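Local coordinates for SusD superfamily protein (Parabacteroides distasonis, PDB 3OTN), which belongs to the SusD family and probably binds nutrients, perhaps carbohydrates, at the outer membrane, at residues W425-D436 with F445-Y456. Sequence-based numbering, arbitrary orientation.
Sequences WFDMLRTRKIRD and FIGYKTNWGKVY. With ACT (acetate ion), chain I.
I434 lies over one face of the Y448 ring, its CG2 methyl 3.5 Å from the ring centroid and 12° off the normal, a CH-pi contact. The other branch runs on to CD1, which meets Y448 CD2 at 3.5 Å and also touches Y456 and F445, so one isoleucine serves three rings. Were Y448 an alanine, I434 CG2 would probably lose its aromatic floor and water 2, which bridges D436 OD1 and Y448 OH, one of its anchors; the other carboxylate oxygen of D436 is held by S439. F445 swings out with chi1 at -179°, CG opposite its own N, which carries the ring to the side of helix 424-431: its CE2 touches W425 CH2 at 3.6 Å, the two ring planes inclined at 52°, and L429 CD2 at 3.9 Å. The backbone pins the same residue, F445 N donating almost straight to R432 O (3.0 Å) where the chain leaves helix 424-431 with positive phi. A buried apolar cluster thus ties this helix and the hairpin of strands 433-435 and 442-444 to the loop that follows the hairpin, while helix 403-418 packs against M428 and R435.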
loop_
_atom_site.group_PDB
_atom_site.type_symbol
_atom_site.label_atom_id
_atom_site.label_comp_id
_atom_site.label_asym_id
_atom_site.label_seq_id
_atom_site.Cartn_x
_atom_site.Cartn_y
_atom_site.Cartn_z
ATOM N N TRP A 425 7.858 -3.050 1.152
ATOM C CA TRP A 425 8.001 -4.025 2.248
ATOM C C TRP A 425 7.385 -5.376 1.808
ATOM O O TRP A 425 8.014 -6.418 1.935
ATOM C CB TRP A 425 7.374 -3.538 3.549
ATOM C CG TRP A 425 7.575 -4.507 4.689
ATOM C CD1 TRP A 425 6.610 -5.188 5.335
ATOM C CD2 TRP A 425 8.817 -4.953 5.238
ATOM N NE1 TRP A 425 7.152 -6.000 6.288
ATOM C CE2 TRP A 425 8.509 -5.877 6.257
ATOM C CE3 TRP A 425 10.146 -4.658 4.980
ATOM C CZ2 TRP A 425 9.491 -6.509 7.009
ATOM C CZ3 TRP A 425 11.121 -5.281 5.711
ATOM C CH2 TRP A 425 10.791 -6.197 6.721
ATOM N N PHE A 426 6.186 -5.318 1.253
ATOM C CA PHE A 426 5.527 -6.521 0.709
ATOM C C PHE A 426 6.342 -7.201 -0.424
ATOM O O PHE A 426 6.442 -8.430 -0.452
ATOM C CB PHE A 426 4.114 -6.196 0.217
ATOM C CG PHE A 426 3.134 -5.818 1.326
ATOM C CD1 PHE A 426 3.159 -6.441 2.563
ATOM C CD2 PHE A 426 2.191 -4.828 1.101
ATOM C CE1 PHE A 426 2.238 -6.095 3.563
ATOM C CE2 PHE A 426 1.275 -4.475 2.070
ATOM C CZ PHE A 426 1.292 -5.109 3.308
ATOM N N ASP A 427 6.947 -6.415 -1.315
ATOM C CA ASP A 427 7.892 -6.994 -2.315
ATOM C C ASP A 427 9.071 -7.762 -1.653
ATOM O O ASP A 427 9.422 -8.885 -2.044
ATOM C CB ASP A 427 8.493 -5.904 -3.207
ATOM C CG ASP A 427 7.517 -5.311 -4.178
ATOM O OD1 ASP A 427 6.347 -5.754 -4.308
ATOM O OD2 ASP A 427 7.961 -4.363 -4.870
HETATM N N MSE A 428 9.655 -7.153 -0.640
HETATM C CA MSE A 428 10.746 -7.767 0.099
HETATM C C MSE A 428 10.325 -9.106 0.738
HETATM O O MSE A 428 11.084 -10.068 0.709
HETATM C CB MSE A 428 11.316 -6.801 1.149
HETATM C CG MSE A 428 12.011 -5.577 0.566
HETATM SE SE MSE A 428 12.513 -4.341 1.990
HETATM C CE MSE A 428 13.562 -3.002 1.019
ATOM N N LEU A 429 9.117 -9.169 1.283
ATOM C CA LEU A 429 8.636 -10.393 1.934
ATOM C C LEU A 429 8.366 -11.522 0.915
ATOM O O LEU A 429 8.696 -12.682 1.176
ATOM C CB LEU A 429 7.370 -10.106 2.742
ATOM C CG LEU A 429 7.519 -9.174 3.968
ATOM C CD1 LEU A 429 6.184 -9.080 4.707
ATOM C CD2 LEU A 429 8.666 -9.633 4.949
ATOM N N ARG A 430 7.779 -11.196 -0.233
ATOM C CA ARG A 430 7.436 -12.229 -1.210
ATOM C C ARG A 430 8.623 -12.723 -2.038
ATOM O O ARG A 430 8.595 -13.864 -2.493
ATOM C CB ARG A 430 6.229 -11.826 -2.091
ATOM C CG ARG A 430 6.487 -10.745 -3.069
ATOM C CD ARG A 430 5.207 -10.379 -3.827
ATOM N NE ARG A 430 5.473 -9.180 -4.597
ATOM C CZ ARG A 430 6.233 -9.148 -5.696
ATOM N NH1 ARG A 430 6.763 -10.270 -6.220
ATOM N NH2 ARG A 430 6.459 -7.994 -6.283
ATOM N N THR A 431 9.664 -11.901 -2.190
ATOM C CA THR A 431 10.884 -12.321 -2.869
ATOM C C THR A 431 11.947 -12.811 -1.874
ATOM O O THR A 431 12.839 -13.543 -2.263
ATOM C CB THR A 431 11.497 -11.173 -3.704
ATOM O OG1 THR A 431 11.887 -10.074 -2.859
ATOM C CG2 THR A 431 10.515 -10.675 -4.731
ATOM N N ARG A 432 11.853 -12.397 -0.603
ATOM C CA ARG A 432 12.929 -12.556 0.413
ATOM C C ARG A 432 14.272 -12.029 -0.116
ATOM O O ARG A 432 15.320 -12.618 0.128
ATOM C CB ARG A 432 13.023 -13.994 0.947
ATOM C CG ARG A 432 11.817 -14.291 1.851
ATOM C CD ARG A 432 11.861 -15.606 2.524
ATOM N NE ARG A 432 10.575 -15.867 3.180
ATOM C CZ ARG A 432 10.256 -17.027 3.749
ATOM N NH1 ARG A 432 11.125 -18.023 3.751
ATOM N NH2 ARG A 432 9.065 -17.209 4.306
ATOM N N LYS A 433 14.188 -10.903 -0.825
ATOM C CA LYS A 433 15.341 -10.179 -1.342
ATOM C C LYS A 433 15.208 -8.710 -0.971
ATOM O O LYS A 433 14.120 -8.146 -1.013
ATOM C CB LYS A 433 15.468 -10.314 -2.869
ATOM C CG LYS A 433 15.641 -11.745 -3.386
ATOM C CD LYS A 433 17.058 -12.238 -3.291
ATOM C CE LYS A 433 17.192 -13.623 -3.925
ATOM N NZ LYS A 433 18.561 -14.111 -3.640
ATOM N N ILE A 434 16.334 -8.093 -0.628
ATOM C CA ILE A 434 16.409 -6.661 -0.331
ATOM C C ILE A 434 17.443 -6.013 -1.280
ATOM O O ILE A 434 18.601 -6.482 -1.392
ATOM C CB ILE A 434 16.849 -6.458 1.116
ATOM C CG1 ILE A 434 15.677 -6.795 2.060
ATOM C CG2 ILE A 434 17.354 -5.032 1.361
ATOM C CD1 ILE A 434 16.065 -6.759 3.551
ATOM N N ARG A 435 17.029 -4.944 -1.957
ATOM C CA ARG A 435 17.948 -4.216 -2.815
ATOM C C ARG A 435 18.961 -3.436 -1.954
ATOM O O ARG A 435 18.582 -2.619 -1.131
ATOM C CB ARG A 435 17.192 -3.244 -3.728
ATOM C CG ARG A 435 18.040 -2.710 -4.856
ATOM C CD ARG A 435 17.310 -1.636 -5.663
ATOM N NE ARG A 435 18.003 -1.406 -6.920
ATOM C CZ ARG A 435 19.065 -0.624 -7.086
ATOM N NH1 ARG A 435 19.611 0.064 -6.069
ATOM N NH2 ARG A 435 19.591 -0.524 -8.295
ATOM N N ASP A 436 20.245 -3.703 -2.150
ATOM C CA ASP A 436 21.302 -2.985 -1.461
ATOM C C ASP A 436 21.580 -1.659 -2.170
ATOM O O ASP A 436 21.813 -1.629 -3.377
ATOM C CB ASP A 436 22.595 -3.813 -1.419
ATOM C CG ASP A 436 23.725 -3.077 -0.693
ATOM O OD1 ASP A 436 23.585 -2.810 0.512
ATOM O OD2 ASP A 436 24.728 -2.765 -1.345
ATOM N N PHE A 445 17.127 -11.481 2.165
ATOM C CA PHE A 445 16.512 -10.813 3.304
ATOM C C PHE A 445 17.178 -11.296 4.590
ATOM O O PHE A 445 17.605 -10.471 5.385
ATOM C CB PHE A 445 15.019 -11.113 3.296
ATOM C CG PHE A 445 14.224 -10.461 4.410
ATOM C CD1 PHE A 445 14.287 -10.930 5.718
ATOM C CD2 PHE A 445 13.284 -9.482 4.111
ATOM C CE1 PHE A 445 13.499 -10.370 6.712
ATOM C CE2 PHE A 445 12.493 -8.941 5.085
ATOM C CZ PHE A 445 12.606 -9.385 6.403
ATOM N N ILE A 446 17.261 -12.621 4.774
ATOM C CA ILE A 446 17.829 -13.224 5.988
ATOM C C ILE A 446 19.357 -13.088 5.871
ATOM O O ILE A 446 19.975 -13.669 4.989
ATOM C CB ILE A 446 17.399 -14.709 6.157
ATOM C CG1 ILE A 446 15.884 -14.816 6.403
ATOM C CG2 ILE A 446 18.145 -15.391 7.348
ATOM C CD1 ILE A 446 15.352 -16.233 6.241
ATOM N N GLY A 447 19.953 -12.276 6.728
ATOM C CA GLY A 447 21.349 -11.866 6.590
ATOM C C GLY A 447 21.560 -10.419 6.164
ATOM O O GLY A 447 22.670 -9.904 6.337
ATOM N N TYR A 448 20.540 -9.726 5.632
ATOM C CA TYR A 448 20.718 -8.293 5.276
ATOM C C TYR A 448 21.156 -7.451 6.491
ATOM O O TYR A 448 20.551 -7.556 7.569
ATOM C CB TYR A 448 19.437 -7.689 4.715
ATOM C CG TYR A 448 19.520 -6.208 4.391
ATOM C CD1 TYR A 448 20.305 -5.746 3.332
ATOM C CD2 TYR A 448 18.772 -5.268 5.128
ATOM C CE1 TYR A 448 20.382 -4.379 3.024
ATOM C CE2 TYR A 448 18.824 -3.885 4.834
ATOM C CZ TYR A 448 19.627 -3.455 3.782
ATOM O OH TYR A 448 19.665 -2.114 3.499
ATOM N N LYS A 449 22.190 -6.630 6.296
ATOM C CA LYS A 449 22.702 -5.695 7.314
ATOM C C LYS A 449 22.265 -4.283 6.957
ATOM O O LYS A 449 22.488 -3.816 5.823
ATOM C CB LYS A 449 24.208 -5.735 7.386
ATOM C CG LYS A 449 24.787 -5.053 8.630
ATOM C CD LYS A 449 26.276 -5.401 8.825
ATOM C CE LYS A 449 27.144 -4.811 7.706
ATOM N NZ LYS A 449 28.620 -4.983 7.926
ATOM N N THR A 450 21.642 -3.589 7.908
ATOM C CA THR A 450 21.058 -2.283 7.601
ATOM C C THR A 450 22.141 -1.232 7.706
ATOM O O THR A 450 23.246 -1.521 8.187
ATOM C CB THR A 450 19.931 -1.891 8.565
ATOM O OG1 THR A 450 20.474 -1.743 9.882
ATOM C CG2 THR A 450 18.838 -2.930 8.575
ATOM N N ASN A 451 21.795 -0.008 7.278
ATOM C CA ASN A 451 22.663 1.189 7.449
ATOM C C ASN A 451 23.171 1.373 8.881
ATOM O O ASN A 451 24.254 1.919 9.082
ATOM C CB ASN A 451 21.927 2.480 7.021
ATOM C CG ASN A 451 21.575 2.499 5.539
ATOM O OD1 ASN A 451 22.200 1.803 4.765
ATOM N ND2 ASN A 451 20.569 3.303 5.145
ATOM N N TRP A 452 22.408 0.876 9.856
ATOM C CA TRP A 452 22.703 1.060 11.292
ATOM C C TRP A 452 23.316 -0.186 11.997
ATOM O O TRP A 452 23.297 -0.276 13.229
ATOM C CB TRP A 452 21.409 1.589 11.971
ATOM C CG TRP A 452 20.913 2.823 11.211
ATOM C CD1 TRP A 452 21.374 4.120 11.345
ATOM C CD2 TRP A 452 19.950 2.854 10.124
ATOM N NE1 TRP A 452 20.738 4.947 10.435
ATOM C CE2 TRP A 452 19.869 4.200 9.672
ATOM C CE3 TRP A 452 19.147 1.878 9.501
ATOM C CZ2 TRP A 452 19.001 4.599 8.627
ATOM C CZ3 TRP A 452 18.279 2.277 8.450
ATOM C CH2 TRP A 452 18.220 3.631 8.036
ATOM N N GLY A 453 23.866 -1.127 11.219
ATOM C CA GLY A 453 24.527 -2.339 11.765
ATOM C C GLY A 453 23.671 -3.548 12.177
ATOM O O GLY A 453 24.201 -4.540 12.704
ATOM N N LYS A 454 22.363 -3.506 11.938
ATOM C CA LYS A 454 21.459 -4.593 12.400
ATOM C C LYS A 454 21.274 -5.635 11.310
ATOM O O LYS A 454 21.199 -5.277 10.135
ATOM C CB LYS A 454 20.099 -4.014 12.817
ATOM C CG LYS A 454 20.204 -2.901 13.872
ATOM C CD LYS A 454 20.849 -3.386 15.178
ATOM C CE LYS A 454 20.899 -2.253 16.200
ATOM N NZ LYS A 454 21.911 -2.499 17.272
ATOM N N VAL A 455 21.149 -6.905 11.702
ATOM C CA VAL A 455 21.051 -7.998 10.737
ATOM C C VAL A 455 19.668 -8.642 10.792
ATOM O O VAL A 455 19.208 -9.051 11.860
ATOM C CB VAL A 455 22.182 -9.056 10.951
ATOM C CG1 VAL A 455 22.011 -10.210 9.972
ATOM C CG2 VAL A 455 23.588 -8.403 10.786
ATOM N N TYR A 456 18.989 -8.717 9.646
ATOM C CA TYR A 456 17.649 -9.300 9.577
ATOM C C TYR A 456 17.723 -10.817 9.703
ATOM O O TYR A 456 18.653 -11.450 9.178
ATOM C CB TYR A 456 16.937 -8.898 8.284
ATOM C CG TYR A 456 16.448 -7.448 8.225
ATOM C CD1 TYR A 456 16.942 -6.464 9.086
ATOM C CD2 TYR A 456 15.521 -7.049 7.278
ATOM C CE1 TYR A 456 16.503 -5.147 9.005
ATOM C CE2 TYR A 456 15.079 -5.716 7.183
ATOM C CZ TYR A 456 15.589 -4.773 8.035
ATOM O OH TYR A 456 15.191 -3.471 7.950
HETATM C C ACT I . 23.008 1.543 -7.656
HETATM O O ACT I . 21.786 1.597 -7.368
HETATM O OXT ACT I . 23.772 1.789 -6.713
HETATM C CH3 ACT I . 23.566 1.205 -9.011
HETATM O O HOH W 1 16.289 -14.648 2.549
HETATM O O HOH W 2 21.178 -1.247 1.496
#